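Local coordinates for extracellular ligand-binding receptor (Rhodopseudomonas palustris, PDB 4F06), which binds p-hydroxybenzoate and probably serves as the periplasmic solute-binding component of an ABC transporter for lignin-derived aromatic acids, at residues 22-27 with 282-287; 288-293 with 320-325. All coordinates share one frame; numbering follows the deposited sequence. Where two conformers were deposited one is given.

Contact 1 (22-27 with 282-287); sequences GKNYKM and TMTSVA
N24 reaches across from helix 19-36 to the N-terminal end of helix 283-301, where its CB, CG and OD1 meet T282, T284 and S285. CB lies 3.0 Å from T284 OG1; a first torsion away from the usual staggered values (chi1 -95°) goes with this approach and sets the amide against T282. T282 OG1 stands over the face of that amide, 3.0 Å from CG. At the tip, OD1 accepts a hydrogen bond of 2.9 Å from T282 N, the donor standing well above the carbonyl plane, and the same oxygen lies 3.3 Å from S285 CB. ND2 turns the other way, to the backbone carbonyls of L20 and E280, so both ends of the amide are held and its rotation is fixed. T282 is the N-cap of helix 283-301: its OG1 takes a weak bond from T284 N, while its carbonyl oxygen accepts from both S285 N and S285 OG. The next residue, M283, touches p-hydroxybenzoate in one of the two ligand pockets. T284 OG1 is hydrogen-bonded to F21 O, and T284 CB rests 3.6 Å from Y25 CE1. The backbones also come close, S285 CA lying 3.3 Å from N24 O in a CA-H...O contact. The two short segments of helices 19-36 and 283-301, 7.2 Å apart at their axes and inclined at 40°, are buried beside helix 262-273, whose F267 touches S285.

Contact 2 (288-293 with 320-325); sequences AYDGAR and WVSPRG. With PHB (p-hydroxybenzoic acid), chain C; SO4 (sulfate ion), chain D.
Helix 288-293 runs roughly antiparallel to strand 320-322, at 152° and with the axes 10.3 Å apart, D290 facing S322 just where the strand enters a type I turn from S322 to G325. D290 carries most of the polar contact. W320 NE1 gives a nearly straight bond of 2.9 Å to D290 OD1, which lies almost in the indole plane but is met from above the carboxylate. D290 OD2 accepts twice, from S322 OG at 2.6 Å on its syn lone pair and from R324 NH2 at 2.8 Å, a salt bridge, on its anti lone pair. S322 OG in turn receives R324 NE and R324 N, the latter closing an ST turn; R324 NH1 goes on to Q338. Over one face of W320 lies R293, its CD 3.6 Å from the centroid of the five-membered ring in a CH-pi contact; the guanidinium passes above CD1, and NH1 approaches p-hydroxybenzoate C3 to 3.4 Å. Y289 packs on P323, while its OH donates to a sulfate ion. An alanine at D290 would probably leave W320 NE1 without its acceptor and the buried R324 without this counter-charge. Three donors, one of them cationic, would be expected to stabilise the carboxylate as an anion, while the indole held by D290 backs R293 of the ligand pocket.

How the contacts relate
From the N terminus, the chain enters contact 1 at 22-27 on helix 19-36 and returns to it at 282-287 only after 254 residues rich in helix and strand. Contact 2 begins at the very next residue, on the same helix 283-301, and closes a much shorter excursion of 26 residues, mostly helical, at 320-325. The contacts therefore follow in series, neither nested nor crossed, with their centres about 11 Å apart. They also touch: Y25 O packs on A288 CB, and V286 CG2 on S322 OG. The first turn of helix 283-301 thus packs on helix 19-36 and the following residues on strand 319-322, the helix carrying M283 of one ligand pocket and R293 of the other.

Contact 1 (22-27 with 282-287)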
ATOM      1  N   GLY A  22       5.850  -5.465   7.846  1.00  7.24           N
ATOM      2  CA  GLY A  22       7.298  -5.252   7.745  1.00  8.00           C
ATOM      3  C   GLY A  22       8.033  -6.524   7.387  1.00  7.46           C
ATOM      4  O   GLY A  22       9.003  -6.492   6.591  1.00  7.17           O
ATOM      5  N   LYS A  23       7.592  -7.657   7.941  1.00  7.12           N
ATOM      6  CA  LYS A  23       8.149  -8.944   7.516  1.00  7.27           C
ATOM      7  C   LYS A  23       8.009  -9.089   5.990  1.00  7.36           C
ATOM      8  O   LYS A  23       8.915  -9.609   5.337  1.00  7.83           O
ATOM      9  CB  LYS A  23       7.430 -10.107   8.201  1.00  9.50           C
ATOM     10  CG  LYS A  23       7.964 -11.497   7.878  1.00 14.23           C
ATOM     11  CD  LYS A  23       7.154 -12.596   8.599  1.00 19.59           C
ATOM     12  CE  LYS A  23       7.652 -14.005   8.351  1.00 24.31           C
ATOM     13  NZ  LYS A  23       6.858 -14.936   9.195  1.00 33.30           N
ATOM     14  N   ASN A  24       6.887  -8.634   5.437  1.00  6.90           N
ATOM     15  CA  ASN A  24       6.702  -8.689   3.983  1.00  5.72           C
ATOM     16  C   ASN A  24       7.679  -7.826   3.196  1.00  6.22           C
ATOM     17  O   ASN A  24       8.001  -8.163   2.078  1.00  6.36           O
ATOM     18  CB  ASN A  24       5.272  -8.343   3.597  1.00  6.85           C
ATOM     19  CG  ASN A  24       4.379  -9.561   3.424  1.00  8.01           C
ATOM     20  OD1 ASN A  24       4.207 -10.070   2.307  1.00  9.81           O
ATOM     21  ND2 ASN A  24       3.863 -10.095   4.522  1.00  9.25           N
ATOM     22  N   TYR A  25       8.167  -6.709   3.774  1.00  5.89           N
ATOM     23  CA  TYR A  25       9.247  -5.972   3.058  1.00  6.60           C
ATOM     24  C   TYR A  25      10.471  -6.899   2.925  1.00  7.33           C
ATOM     25  O   TYR A  25      11.060  -6.996   1.837  1.00  7.50           O
ATOM     26  CB  TYR A  25       9.717  -4.741   3.840  1.00  6.36           C
ATOM     27  CG  TYR A  25       8.764  -3.579   3.899  1.00  5.76           C
ATOM     28  CD1 TYR A  25       7.748  -3.361   2.963  1.00  6.27           C
ATOM     29  CD2 TYR A  25       8.940  -2.632   4.943  1.00  6.46           C
ATOM     30  CE1 TYR A  25       6.954  -2.221   3.052  1.00  6.70           C
ATOM     31  CE2 TYR A  25       8.157  -1.496   5.010  1.00  7.60           C
ATOM     32  CZ  TYR A  25       7.136  -1.329   4.098  1.00  7.19           C
ATOM     33  OH  TYR A  25       6.331  -0.189   4.141  1.00  9.57           O
ATOM     34  N   LYS A  26      10.861  -7.579   4.001  0.50  7.10           N
ATOM     35  CA  LYS A  26      11.979  -8.519   3.973  0.50  7.56           C
ATOM     36  C   LYS A  26      11.701  -9.667   3.012  0.50  8.15           C
ATOM     37  O   LYS A  26      12.604 -10.078   2.255  0.50  8.76           O
ATOM     38  CB  LYS A  26      12.218  -9.066   5.383  0.50  9.48           C
ATOM     39  CG  LYS A  26      13.472  -9.923   5.466  0.50 12.25           C
ATOM     40  CD  LYS A  26      13.727 -10.352   6.902  0.50 13.85           C
ATOM     41  CE  LYS A  26      14.304  -9.211   7.730  0.50 14.56           C
ATOM     42  NZ  LYS A  26      14.747  -9.626   9.073  0.50 17.20           N
HETATM   43  N   MSE A  27      10.463 -10.191   3.024  1.00  6.98           N
HETATM   44  CA  MSE A  27      10.114 -11.270   2.070  1.00  7.69           C
HETATM   45  C   MSE A  27      10.269 -10.822   0.621  1.00  7.23           C
HETATM   46  O   MSE A  27      10.792 -11.549  -0.223  1.00  8.13           O
HETATM   47  CB  MSE A  27       8.679 -11.726   2.316  1.00  8.65           C
HETATM   48  CG  MSE A  27       8.519 -12.446   3.628  1.00 10.85           C
HETATM   49 SE   MSE A  27       6.696 -12.578   4.240  0.75 14.77          SE
HETATM   50  CE  MSE A  27       5.830 -13.037   2.760  1.00 16.26           C
ATOM     51  N   THR A 282       1.482 -10.309   1.478  1.00  8.81           N
ATOM     52  CA  THR A 282       0.646  -9.085   1.484  1.00 13.73           C
ATOM     53  C   THR A 282       1.183  -8.124   0.376  1.00  8.51           C
ATOM     54  O   THR A 282       2.304  -8.332  -0.175  1.00  8.20           O
ATOM     55  CB  THR A 282       0.729  -8.277   2.876  1.00 13.55           C
ATOM     56  OG1 THR A 282       2.079  -7.752   3.018  1.00 17.63           O
ATOM     57  CG2 THR A 282       0.448  -9.112   4.068  1.00 15.24           C
HETATM   58  N   MSE A 283       0.449  -7.035   0.167  1.00  7.94           N
HETATM   59  CA  MSE A 283       0.862  -6.039  -0.828  1.00  6.44           C
HETATM   60  C   MSE A 283       2.215  -5.411  -0.551  1.00  5.67           C
HETATM   61  O   MSE A 283       2.891  -4.984  -1.511  1.00  5.96           O
HETATM   62  CB  MSE A 283      -0.223  -4.933  -0.898  1.00  7.36           C
HETATM   63  CG  MSE A 283      -0.201  -3.896   0.239  1.00  7.22           C
HETATM   64 SE   MSE A 283      -0.561  -4.619   2.036  0.75  9.39          SE
HETATM   65  CE  MSE A 283      -0.917  -2.942   2.925  1.00  8.75           C
ATOM     66  N   THR A 284       2.669  -5.323   0.706  1.00  5.84           N
ATOM     67  CA  THR A 284       3.973  -4.683   0.956  1.00  5.99           C
ATOM     68  C   THR A 284       5.128  -5.506   0.357  1.00  6.23           C
ATOM     69  O   THR A 284       6.182  -4.944   0.079  1.00  6.53           O
ATOM     70  CB  THR A 284       4.191  -4.408   2.430  1.00  5.90           C
ATOM     71  OG1 THR A 284       3.995  -5.605   3.198  1.00  7.77           O
ATOM     72  CG2 THR A 284       3.229  -3.318   2.943  1.00  8.03           C
ATOM     73  N   SER A 285       4.940  -6.813   0.135  1.00  5.44           N
ATOM     74  CA  SER A 285       5.995  -7.598  -0.523  1.00  5.98           C
ATOM     75  C   SER A 285       6.253  -7.178  -1.963  1.00  5.33           C
ATOM     76  O   SER A 285       7.406  -7.124  -2.369  1.00  5.78           O
ATOM     77  CB  SER A 285       5.733  -9.118  -0.427  1.00  7.61           C
ATOM     78  OG  SER A 285       4.635  -9.480  -1.226  1.00  8.42           O
ATOM     79  N   VAL A 286       5.179  -6.887  -2.717  1.00  5.32           N
ATOM     80  CA  VAL A 286       5.394  -6.519  -4.100  1.00  5.83           C
ATOM     81  C   VAL A 286       5.985  -5.106  -4.170  1.00  5.95           C
ATOM     82  O   VAL A 286       6.825  -4.806  -5.025  1.00  5.63           O
ATOM     83  CB  VAL A 286       4.138  -6.708  -4.959  1.00  6.70           C
ATOM     84  CG1 VAL A 286       3.055  -5.640  -4.747  1.00  8.66           C
ATOM     85  CG2 VAL A 286       4.551  -6.733  -6.461  1.00  8.41           C
ATOM     86  N   ALA A 287       5.561  -4.229  -3.255  1.00  5.75           N
ATOM     87  CA  ALA A 287       6.146  -2.864  -3.243  1.00  5.22           C
ATOM     88  C   ALA A 287       7.637  -2.970  -2.919  1.00  5.41           C
ATOM     89  O   ALA A 287       8.425  -2.181  -3.438  1.00  6.03           O
ATOM     90  CB  ALA A 287       5.433  -2.002  -2.227  1.00  6.28           C
TER

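Contact 2 (288-293 with 320-325)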
ATOM      1  N   ALA A 288       8.003  -3.914  -2.054  1.00  5.30           N
ATOM      2  CA  ALA A 288       9.426  -4.100  -1.713  1.00  5.53           C
ATOM      3  C   ALA A 288      10.226  -4.715  -2.861  1.00  5.26           C
ATOM      4  O   ALA A 288      11.367  -4.303  -3.097  1.00  6.52           O
ATOM      5  CB  ALA A 288       9.556  -4.920  -0.419  1.00  6.52           C
ATOM      6  N   TYR A 289       9.626  -5.681  -3.552  1.00  5.06           N
ATOM      7  CA  TYR A 289      10.288  -6.307  -4.697  1.00  6.30           C
ATOM      8  C   TYR A 289      10.566  -5.240  -5.774  1.00  5.39           C
ATOM      9  O   TYR A 289      11.693  -5.141  -6.290  1.00  6.52           O
ATOM     10  CB  TYR A 289       9.353  -7.400  -5.225  1.00  6.03           C
ATOM     11  CG  TYR A 289       9.921  -8.270  -6.338  1.00  5.91           C
ATOM     12  CD1 TYR A 289      10.715  -9.403  -6.047  1.00  6.42           C
ATOM     13  CD2 TYR A 289       9.688  -7.959  -7.673  1.00  7.76           C
ATOM     14  CE1 TYR A 289      11.221 -10.209  -7.052  1.00  8.01           C
ATOM     15  CE2 TYR A 289      10.195  -8.770  -8.687  1.00  7.89           C
ATOM     16  CZ  TYR A 289      10.981  -9.876  -8.382  1.00  8.32           C
ATOM     17  OH  TYR A 289      11.540 -10.669  -9.371  1.00 11.68           O
ATOM     18  N   ASP A 290       9.548  -4.445  -6.129  1.00  5.27           N
ATOM     19  CA  ASP A 290       9.709  -3.375  -7.105  1.00  5.63           C
ATOM     20  C   ASP A 290      10.624  -2.254  -6.573  1.00  5.75           C
ATOM     21  O   ASP A 290      11.347  -1.608  -7.359  1.00  6.58           O
ATOM     22  CB  ASP A 290       8.358  -2.849  -7.562  1.00  6.64           C
ATOM     23  CG  ASP A 290       7.649  -3.855  -8.463  1.00  7.17           C
ATOM     24  OD1 ASP A 290       8.302  -4.429  -9.367  1.00  7.74           O
ATOM     25  OD2 ASP A 290       6.443  -4.056  -8.270  1.00  8.12           O
ATOM     26  N   GLY A 291      10.582  -1.979  -5.257  1.00  5.89           N
ATOM     27  CA  GLY A 291      11.464  -0.968  -4.704  1.00  6.66           C
ATOM     28  C   GLY A 291      12.920  -1.423  -4.794  1.00  6.63           C
ATOM     29  O   GLY A 291      13.814  -0.596  -5.102  1.00  6.94           O
ATOM     30  N   ALA A 292      13.178  -2.719  -4.584  1.00  7.09           N
ATOM     31  CA  ALA A 292      14.545  -3.224  -4.742  1.00  7.33           C
ATOM     32  C   ALA A 292      15.007  -3.086  -6.209  1.00  6.86           C
ATOM     33  O   ALA A 292      16.170  -2.715  -6.442  1.00  7.67           O
ATOM     34  CB  ALA A 292      14.635  -4.672  -4.285  1.00  8.69           C
ATOM     35  N   ARG A 293      14.109  -3.338  -7.180  0.50  6.50           N
ATOM     36  CA  ARG A 293      14.445  -3.098  -8.587  0.50  7.26           C
ATOM     37  C   ARG A 293      14.929  -1.652  -8.782  0.50  6.38           C
ATOM     38  O   ARG A 293      15.955  -1.393  -9.440  0.50  6.78           O
ATOM     39  CB  ARG A 293      13.221  -3.350  -9.482  0.50  7.86           C
ATOM     40  CG  ARG A 293      13.530  -3.080 -10.961  0.50  8.98           C
ATOM     41  CD  ARG A 293      12.320  -3.207 -11.885  0.50 11.91           C
ATOM     42  NE  ARG A 293      11.880  -4.592 -11.970  0.50 11.92           N
ATOM     43  CZ  ARG A 293      12.268  -5.485 -12.868  0.50 12.12           C
ATOM     44  NH1 ARG A 293      13.122  -5.176 -13.828  0.50 15.55           N
ATOM     45  NH2 ARG A 293      11.760  -6.698 -12.792  0.50 13.37           N
ATOM     46  N   TRP A 320       8.082  -1.119 -16.568  1.00  8.98           N
ATOM     47  CA  TRP A 320       8.409  -2.542 -16.506  1.00  9.43           C
ATOM     48  C   TRP A 320       7.165  -3.335 -16.168  1.00  8.03           C
ATOM     49  O   TRP A 320       6.099  -2.761 -15.916  1.00  8.74           O
ATOM     50  CB  TRP A 320       9.577  -2.814 -15.521  1.00 11.59           C
ATOM     51  CG  TRP A 320       9.191  -2.640 -14.046  1.00  9.66           C
ATOM     52  CD1 TRP A 320       8.874  -3.642 -13.131  1.00 10.14           C
ATOM     53  CD2 TRP A 320       9.082  -1.376 -13.299  1.00  9.35           C
ATOM     54  NE1 TRP A 320       8.631  -3.100 -11.884  1.00 10.19           N
ATOM     55  CE2 TRP A 320       8.719  -1.723 -11.932  1.00  8.60           C
ATOM     56  CE3 TRP A 320       9.231  -0.005 -13.635  1.00 11.36           C
ATOM     57  CZ2 TRP A 320       8.524  -0.749 -10.960  1.00 10.17           C
ATOM     58  CZ3 TRP A 320       9.028   0.950 -12.634  1.00 11.59           C
ATOM     59  CH2 TRP A 320       8.681   0.578 -11.327  1.00 10.69           C
ATOM     60  N   VAL A 321       7.272  -4.660 -16.216  1.00  9.74           N
ATOM     61  CA  VAL A 321       6.194  -5.533 -15.802  1.00  9.35           C
ATOM     62  C   VAL A 321       6.456  -6.033 -14.369  1.00  8.68           C
ATOM     63  O   VAL A 321       7.418  -6.758 -14.121  1.00 10.46           O
ATOM     64  CB  VAL A 321       5.960  -6.729 -16.751  1.00 13.56           C
ATOM     65  CG1 VAL A 321       4.692  -7.472 -16.344  1.00 14.32           C
ATOM     66  CG2 VAL A 321       5.888  -6.277 -18.224  1.00 15.57           C
ATOM     67  N   SER A 322       5.664  -5.513 -13.436  1.00  6.92           N
ATOM     68  CA  SER A 322       5.698  -5.940 -12.034  1.00  7.09           C
ATOM     69  C   SER A 322       4.899  -7.234 -11.878  1.00  6.49           C
ATOM     70  O   SER A 322       4.013  -7.505 -12.684  1.00  6.83           O
ATOM     71  CB  SER A 322       5.053  -4.793 -11.229  1.00  6.48           C
ATOM     72  OG  SER A 322       4.792  -5.168  -9.878  1.00  6.36           O
ATOM     73  N   PRO A 323       5.095  -7.965 -10.781  1.00  6.13           N
ATOM     74  CA  PRO A 323       4.160  -9.054 -10.461  1.00  6.62           C
ATOM     75  C   PRO A 323       2.710  -8.561 -10.428  1.00  5.87           C
ATOM     76  O   PRO A 323       1.785  -9.336 -10.688  1.00  7.38           O
ATOM     77  CB  PRO A 323       4.633  -9.519  -9.082  1.00  7.44           C
ATOM     78  CG  PRO A 323       6.123  -9.257  -9.141  1.00  7.66           C
ATOM     79  CD  PRO A 323       6.246  -7.931  -9.851  1.00  7.26           C
ATOM     80  N   ARG A 324       2.493  -7.264 -10.120  1.00  5.77           N
ATOM     81  CA  ARG A 324       1.104  -6.750 -10.029  1.00  5.98           C
ATOM     82  C   ARG A 324       0.447  -6.421 -11.362  1.00  5.60           C
ATOM     83  O   ARG A 324      -0.780  -6.196 -11.405  1.00  6.72           O
ATOM     84  CB  ARG A 324       1.079  -5.492  -9.137  1.00  5.68           C
ATOM     85  CG  ARG A 324       1.560  -4.216  -9.871  1.00  6.22           C
ATOM     86  CD  ARG A 324       1.781  -3.048  -8.894  1.00  6.07           C
ATOM     87  NE  ARG A 324       3.084  -3.178  -8.235  1.00  5.03           N
ATOM     88  CZ  ARG A 324       3.494  -2.344  -7.258  1.00  4.76           C
ATOM     89  NH1 ARG A 324       2.663  -1.396  -6.798  1.00  5.73           N
ATOM     90  NH2 ARG A 324       4.720  -2.528  -6.720  1.00  6.16           N
ATOM     91  N   GLY A 325       1.254  -6.279 -12.440  1.00  6.11           N
ATOM     92  CA  GLY A 325       0.788  -5.723 -13.729  1.00  7.75           C
ATOM     93  C   GLY A 325       1.854  -4.796 -14.292  1.00  6.71           C
ATOM     94  O   GLY A 325       2.895  -4.566 -13.670  1.00  7.23           O
TER
HETATM   95  C1' PHB C 402      19.722  -5.122 -11.703  1.00 29.78           C
HETATM   96  O1' PHB C 402      20.842  -4.546 -11.458  1.00 29.07           O
HETATM   97  O2' PHB C 402      19.464  -6.336 -11.536  1.00 31.35           O
HETATM   98  C1  PHB C 402      18.635  -4.353 -12.307  1.00 25.18           C
HETATM   99  C2  PHB C 402      17.424  -5.024 -12.604  1.00 27.18           C
HETATM  100  C3  PHB C 402      16.396  -4.327 -13.208  1.00 29.19           C
HETATM  101  C4  PHB C 402      16.571  -2.964 -13.469  1.00 27.37           C
HETATM  102  C5  PHB C 402      17.768  -2.296 -13.135  1.00 26.88           C
HETATM  103  C6  PHB C 402      18.836  -2.993 -12.548  1.00 24.49           C
HETATM  104  O4  PHB C 402      15.523  -2.315 -14.050  1.00 37.31           O
HETATM  105  S   SO4 D 403      11.930  -9.858 -13.077  1.00 24.55           S
HETATM  106  O1  SO4 D 403      12.187  -9.532 -11.677  1.00 19.52           O
HETATM  107  O2  SO4 D 403      13.190 -10.308 -13.669  1.00 36.18           O
HETATM  108  O3  SO4 D 403      10.905 -10.901 -13.166  1.00 35.98           O
HETATM  109  O4  SO4 D 403      11.597  -8.662 -13.889  1.00 36.88           O